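VIN1 (Oscarella pearsei, PDB 6BFI) binds actin filaments and may take part in cell-cell adhesion, as a member of the vinculin/alpha-catenin family. Local coordinates at residues His273-Ala278 / Gln358-Glu363; Ser12-Val17 / Gly114-Met119. All blocks are in the same frame, centred on the assembly; numbering follows the deposited sequence.

Contact 1. Residues His273-Ala278 / Gln358-Glu363; sequences HMFHQA and QELEQE
Residues His273-Ala278 and Gln358-Glu363 run close to antiparallel, at 157°, with their axes 10.7 Å apart and Phe275 opposite Glu361. Both belong to an all-helical bundle of the vinculin family: helix 268-283 packs against helix 344-375, Phe275 also touches helix 289-306, and Leu360 touches helix 312-338. The side chains of Phe275 and Glu361 pass alongside each other, each pointing toward the other's helix. Phe275 CD2 lies 3.9 Å from Glu361 CB, an approach oblique to the ring. Further along, Leu360 CD2 sits at the ring edge, near its plane, 4.4 Å from Phe275 CE2. Leu357, Ile364 and Cys298 also touch this buried ring. The aliphatic part of Glu361 thus packs on the Phe275 ring, while its carboxylate is met by His276, Gln279 and Arg365. Its CG is anti to the backbone N and the chain stays extended, which carries the carboxylate across to helix 268-283. The side chains of His276 and Glu361 meet nearly perpendicular, yet imidazole and carboxylate are turned only 25° from each other. Arg365 forms a salt bridge with Glu361 OE2, the same oxygen that His276 uses, and Gln279 donates to OE1. The carboxylate is therefore held from both oxygens. An alanine in place of Glu361 would probably leave His276 and Arg365 without their shared acceptor, and Gln279 without its partner. The His276 NE2 hydrogen bond reaches Glu361 OE2 at 3.1 Å, on its syn side, with OE2 almost exactly in the imidazole plane but NE2 23° out of the carboxylate plane.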
loop_
_atom_site.group_PDB
_atom_site.type_symbol
_atom_site.label_atom_id
_atom_site.label_comp_id
_atom_site.label_asym_id
_atom_site.label_seq_id
_atom_site.Cartn_x
_atom_site.Cartn_y
_atom_site.Cartn_z
ATOM N N HIS A 273 0.728 13.862 9.706
ATOM C CA HIS A 273 -0.463 14.181 10.484
ATOM C C HIS A 273 -0.097 14.840 11.807
ATOM O O HIS A 273 -0.791 15.753 12.265
ATOM C CB HIS A 273 -1.288 12.917 10.722
ATOM C CG HIS A 273 -2.645 13.181 11.292
ATOM N ND1 HIS A 273 -2.918 13.082 12.639
ATOM C CD2 HIS A 273 -3.806 13.544 10.697
ATOM C CE1 HIS A 273 -4.191 13.368 12.849
ATOM N NE2 HIS A 273 -4.751 13.653 11.687
ATOM N N MET A 274 0.997 14.397 12.431
ATOM C CA MET A 274 1.444 15.024 13.672
ATOM C C MET A 274 1.903 16.458 13.428
ATOM O O MET A 274 1.597 17.358 14.222
ATOM C CB MET A 274 2.558 14.188 14.302
ATOM C CG MET A 274 3.055 14.704 15.642
ATOM S SD MET A 274 4.335 13.652 16.354
ATOM C CE MET A 274 3.374 12.211 16.810
ATOM N N PHE A 275 2.639 16.688 12.336
ATOM C CA PHE A 275 3.002 18.046 11.941
ATOM C C PHE A 275 1.764 18.926 11.816
ATOM O O PHE A 275 1.714 20.035 12.361
ATOM C CB PHE A 275 3.767 18.017 10.614
ATOM C CG PHE A 275 5.263 18.027 10.764
ATOM C CD1 PHE A 275 5.968 16.846 10.947
ATOM C CD2 PHE A 275 5.970 19.217 10.705
ATOM C CE1 PHE A 275 7.347 16.856 11.079
ATOM C CE2 PHE A 275 7.347 19.233 10.837
ATOM C CZ PHE A 275 8.035 18.053 11.024
ATOM N N HIS A 276 0.747 18.435 11.106
ATOM C CA HIS A 276 -0.431 19.253 10.838
ATOM C C HIS A 276 -1.242 19.497 12.106
ATOM O O HIS A 276 -1.782 20.591 12.304
ATOM C CB HIS A 276 -1.288 18.586 9.763
ATOM C CG HIS A 276 -0.544 18.293 8.497
ATOM N ND1 HIS A 276 -1.070 17.519 7.485
ATOM C CD2 HIS A 276 0.688 18.671 8.078
ATOM C CE1 HIS A 276 -0.196 17.432 6.499
ATOM N NE2 HIS A 276 0.880 18.123 6.833
ATOM N N GLN A 277 -1.337 18.487 12.974
ATOM C CA GLN A 277 -2.043 18.654 14.240
ATOM C C GLN A 277 -1.332 19.659 15.136
ATOM O O GLN A 277 -1.982 20.456 15.826
ATOM C CB GLN A 277 -2.173 17.304 14.945
ATOM C CG GLN A 277 -3.136 16.343 14.274
ATOM C CD GLN A 277 -4.570 16.548 14.720
ATOM O OE1 GLN A 277 -4.866 16.532 15.915
ATOM N NE2 GLN A 277 -5.467 16.745 13.761
ATOM N N ALA A 278 0.001 19.632 15.143
ATOM C CA ALA A 278 0.748 20.603 15.934
ATOM C C ALA A 278 0.598 22.008 15.359
ATOM O O ALA A 278 0.503 22.986 16.111
ATOM C CB ALA A 278 2.219 20.198 16.009
ATOM N N GLN A 358 5.376 24.940 9.804
ATOM C CA GLN A 358 5.103 24.768 8.380
ATOM C C GLN A 358 6.365 24.951 7.545
ATOM O O GLN A 358 6.612 24.187 6.603
ATOM C CB GLN A 358 4.024 25.747 7.925
ATOM C CG GLN A 358 2.624 25.179 7.945
ATOM C CD GLN A 358 1.664 25.990 7.101
ATOM O OE1 GLN A 358 1.881 27.178 6.862
ATOM N NE2 GLN A 358 0.598 25.348 6.636
ATOM N N GLU A 359 7.177 25.962 7.870
ATOM C CA GLU A 359 8.404 26.188 7.111
ATOM C C GLU A 359 9.397 25.047 7.308
ATOM O O GLU A 359 10.120 24.677 6.374
ATOM C CB GLU A 359 9.026 27.527 7.504
ATOM C CG GLU A 359 8.206 28.728 7.063
ATOM C CD GLU A 359 8.756 30.051 7.576
ATOM O OE1 GLU A 359 9.860 30.061 8.161
ATOM O OE2 GLU A 359 8.077 31.082 7.392
ATOM N N LEU A 360 9.446 24.477 8.515
ATOM C CA LEU A 360 10.295 23.311 8.740
ATOM C C LEU A 360 9.828 22.127 7.904
ATOM O O LEU A 360 10.647 21.422 7.298
ATOM C CB LEU A 360 10.316 22.948 10.225
ATOM C CG LEU A 360 11.066 21.665 10.592
ATOM C CD1 LEU A 360 12.513 21.725 10.117
ATOM C CD2 LEU A 360 11.004 21.412 12.087
ATOM N N GLU A 361 8.512 21.893 7.857
ATOM C CA GLU A 361 7.980 20.842 6.994
ATOM C C GLU A 361 8.375 21.071 5.539
ATOM O O GLU A 361 8.809 20.138 4.845
ATOM C CB GLU A 361 6.459 20.777 7.140
ATOM C CG GLU A 361 5.776 19.760 6.246
ATOM C CD GLU A 361 4.266 19.752 6.419
ATOM O OE1 GLU A 361 3.758 20.516 7.266
ATOM O OE2 GLU A 361 3.589 18.981 5.706
ATOM N N GLN A 362 8.253 22.315 5.068
ATOM C CA GLN A 362 8.589 22.610 3.678
ATOM C C GLN A 362 10.068 22.374 3.404
ATOM O O GLN A 362 10.433 21.861 2.339
ATOM C CB GLN A 362 8.201 24.047 3.332
ATOM C CG GLN A 362 8.322 24.373 1.849
ATOM C CD GLN A 362 7.436 23.491 0.983
ATOM O OE1 GLN A 362 6.359 23.068 1.402
ATOM N NE2 GLN A 362 7.892 23.204 -0.231
ATOM N N GLU A 363 10.936 22.735 4.353
ATOM C CA GLU A 363 12.364 22.504 4.153
ATOM C C GLU A 363 12.703 21.019 4.207
ATOM O O GLU A 363 13.667 20.583 3.567
ATOM C CB GLU A 363 13.176 23.277 5.192
ATOM C CG GLU A 363 14.254 24.184 4.599
ATOM C CD GLU A 363 13.685 25.311 3.749
ATOM O OE1 GLU A 363 13.337 25.065 2.573
ATOM O OE2 GLU A 363 13.582 26.447 4.258
#

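Contact 2. Residues Ser12-Val17 / Gly114-Met119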
loop_
_atom_site.group_PDB
_atom_site.type_symbol
_atom_site.label_atom_id
_atom_site.label_comp_id
_atom_site.label_asym_id
_atom_site.label_seq_id
_atom_site.Cartn_x
_atom_site.Cartn_y
_atom_site.Cartn_z
ATOM N N SER A 12 -21.020 -16.486 -0.989
ATOM C CA SER A 12 -22.237 -16.552 -1.793
ATOM C C SER A 12 -23.277 -17.468 -1.165
ATOM O O SER A 12 -24.478 -17.179 -1.218
ATOM C CB SER A 12 -21.902 -17.007 -3.212
ATOM O OG SER A 12 -23.072 -17.126 -4.000
ATOM N N VAL A 13 -22.841 -18.570 -0.567
ATOM C CA VAL A 13 -23.758 -19.519 0.066
ATOM C C VAL A 13 -24.146 -19.084 1.473
ATOM O O VAL A 13 -25.321 -19.100 1.841
ATOM C CB VAL A 13 -23.140 -20.937 0.064
ATOM C CG1 VAL A 13 -23.890 -21.846 1.027
ATOM C CG2 VAL A 13 -23.130 -21.525 -1.342
ATOM N N ILE A 14 -23.169 -18.687 2.280
ATOM C CA ILE A 14 -23.406 -18.448 3.698
ATOM C C ILE A 14 -24.147 -17.134 3.940
ATOM O O ILE A 14 -24.935 -17.028 4.891
ATOM C CB ILE A 14 -22.068 -18.502 4.465
ATOM C CG1 ILE A 14 -21.512 -19.929 4.427
ATOM C CG2 ILE A 14 -22.223 -18.025 5.902
ATOM C CD1 ILE A 14 -20.230 -20.107 5.204
ATOM N N ASP A 15 -23.931 -16.123 3.096
ATOM C CA ASP A 15 -24.563 -14.822 3.324
ATOM C C ASP A 15 -26.087 -14.905 3.381
ATOM O O ASP A 15 -26.672 -14.486 4.398
ATOM C CB ASP A 15 -24.067 -13.827 2.267
ATOM C CG ASP A 15 -24.687 -12.456 2.422
ATOM O OD1 ASP A 15 -24.245 -11.700 3.313
ATOM O OD2 ASP A 15 -25.613 -12.132 1.650
ATOM N N PRO A 16 -26.789 -15.437 2.368
ATOM C CA PRO A 16 -28.259 -15.452 2.454
ATOM C C PRO A 16 -28.793 -16.345 3.561
ATOM O O PRO A 16 -29.821 -16.012 4.162
ATOM C CB PRO A 16 -28.690 -15.949 1.067
ATOM C CG PRO A 16 -27.538 -16.753 0.589
ATOM C CD PRO A 16 -26.317 -16.059 1.115
ATOM N N VAL A 17 -28.127 -17.464 3.853
ATOM C CA VAL A 17 -28.594 -18.338 4.924
ATOM C C VAL A 17 -28.440 -17.653 6.277
ATOM O O VAL A 17 -29.328 -17.733 7.135
ATOM C CB VAL A 17 -27.851 -19.687 4.881
ATOM C CG1 VAL A 17 -28.400 -20.630 5.943
ATOM C CG2 VAL A 17 -27.967 -20.311 3.498
ATOM N N GLY A 114 -25.742 -23.552 14.088
ATOM C CA GLY A 114 -25.245 -24.803 13.551
ATOM C C GLY A 114 -25.378 -24.914 12.048
ATOM O O GLY A 114 -24.590 -25.613 11.408
ATOM N N VAL A 115 -26.380 -24.254 11.462
ATOM C CA VAL A 115 -26.481 -24.280 10.006
ATOM C C VAL A 115 -25.412 -23.390 9.381
ATOM O O VAL A 115 -24.857 -23.714 8.323
ATOM C CB VAL A 115 -27.898 -23.886 9.547
ATOM C CG1 VAL A 115 -28.910 -24.944 9.971
ATOM C CG2 VAL A 115 -28.287 -22.522 10.082
ATOM N N ILE A 116 -25.092 -22.269 10.032
ATOM C CA ILE A 116 -24.053 -21.378 9.525
ATOM C C ILE A 116 -22.688 -22.048 9.627
ATOM O O ILE A 116 -21.992 -22.243 8.621
ATOM C CB ILE A 116 -24.077 -20.040 10.283
ATOM C CG1 ILE A 116 -25.462 -19.398 10.195
ATOM C CG2 ILE A 116 -23.021 -19.096 9.732
ATOM C CD1 ILE A 116 -25.595 -18.121 11.002
ATOM N N ASN A 117 -22.287 -22.417 10.849
ATOM C CA ASN A 117 -20.993 -23.068 11.030
ATOM C C ASN A 117 -20.925 -24.381 10.259
ATOM O O ASN A 117 -19.887 -24.714 9.670
ATOM C CB ASN A 117 -20.725 -23.301 12.517
ATOM C CG ASN A 117 -20.475 -22.009 13.275
ATOM O OD1 ASN A 117 -20.053 -21.008 12.696
ATOM N ND2 ASN A 117 -20.727 -22.029 14.578
ATOM N N GLY A 118 -22.029 -25.129 10.235
ATOM C CA GLY A 118 -22.039 -26.414 9.553
ATOM C C GLY A 118 -21.887 -26.288 8.050
ATOM O O GLY A 118 -21.131 -27.043 7.431
ATOM N N MET A 119 -22.612 -25.349 7.437
ATOM C CA MET A 119 -22.406 -25.083 6.016
ATOM C C MET A 119 -20.971 -24.648 5.751
ATOM O O MET A 119 -20.343 -25.103 4.780
ATOM C CB MET A 119 -23.387 -24.020 5.524
ATOM C CG MET A 119 -24.787 -24.547 5.243
ATOM S SD MET A 119 -25.949 -23.240 4.796
ATOM C CE MET A 119 -26.580 -23.859 3.237
#
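Met119 turns its side chain toward Val13 and Val17 through a chi1 of -79°, which sets CG anti to the carbonyl carbon. The chain is extended at the next bond, and these two torsions carry the sulfur to Val17. A bend at chi3, 126°, then turns CE toward Val13. Val17 meets the sulfur with both branches: CG1 and CG2 each lie 3.8 Å from Met119 SD. Val17 CG2 also touches the terminal methyl, Met119 CE, at 3.8 Å. Val13 comes in one turn earlier on its helix, with CG1 4.0 Å from Met119 CE. The sulfur therefore sits against the fork of Val17, and the methyl touches one branch of each valine.

The second point of contact is between isoleucines. Ile14 and Ile116 cross at about a right angle and meet through their short branches, with Ile14 CG2 4.1 Å from Ile116 CG2. Their CA atoms are the closest pair across the two segments, at 6.6 Å. The backbones are antiparallel, at 180°, and the axes are 10.0 Å apart. Residues Ser12-Val17 lie on helix 8-32, which is kinked at Pro16, where the backbone N makes no bond to the preceding turn. Residues Gly114-Met119 lie on helix 102-145.

The contact is an antiparallel helix pair in a vinculin-family bundle. Helix 41-59 covers the methionine side through Leu54 and Val47. Helix 763-778, which follows the proline-rich linker, covers the isoleucine side through Ile772, Thr775 and Val776, consistent with the head-tail packing of closed vinculin. No hydrogen bond joins the two segments. Their hold on each other comes from dispersion between methyl groups and a polarisable sulfur, together with the exclusion of water.

Contacts 1 and 2 lie on opposite sides of the chain's centre. Their own centres are 50 Å apart and their nearest atoms about 33 Å apart, so neither touches the other. Contact 2 is complete by residue 119, well before contact 1 begins at residue 273. Both join antiparallel helices distant in sequence. Their chemistry differs. Contact 2 is buried and apolar throughout, whereas contact 1 is partly buried and adds a polar grip to its aromatic packing. Contact 2 also lies against helix 763-778, from near the C-terminal end, while loop residue Arg621 touches contact 1.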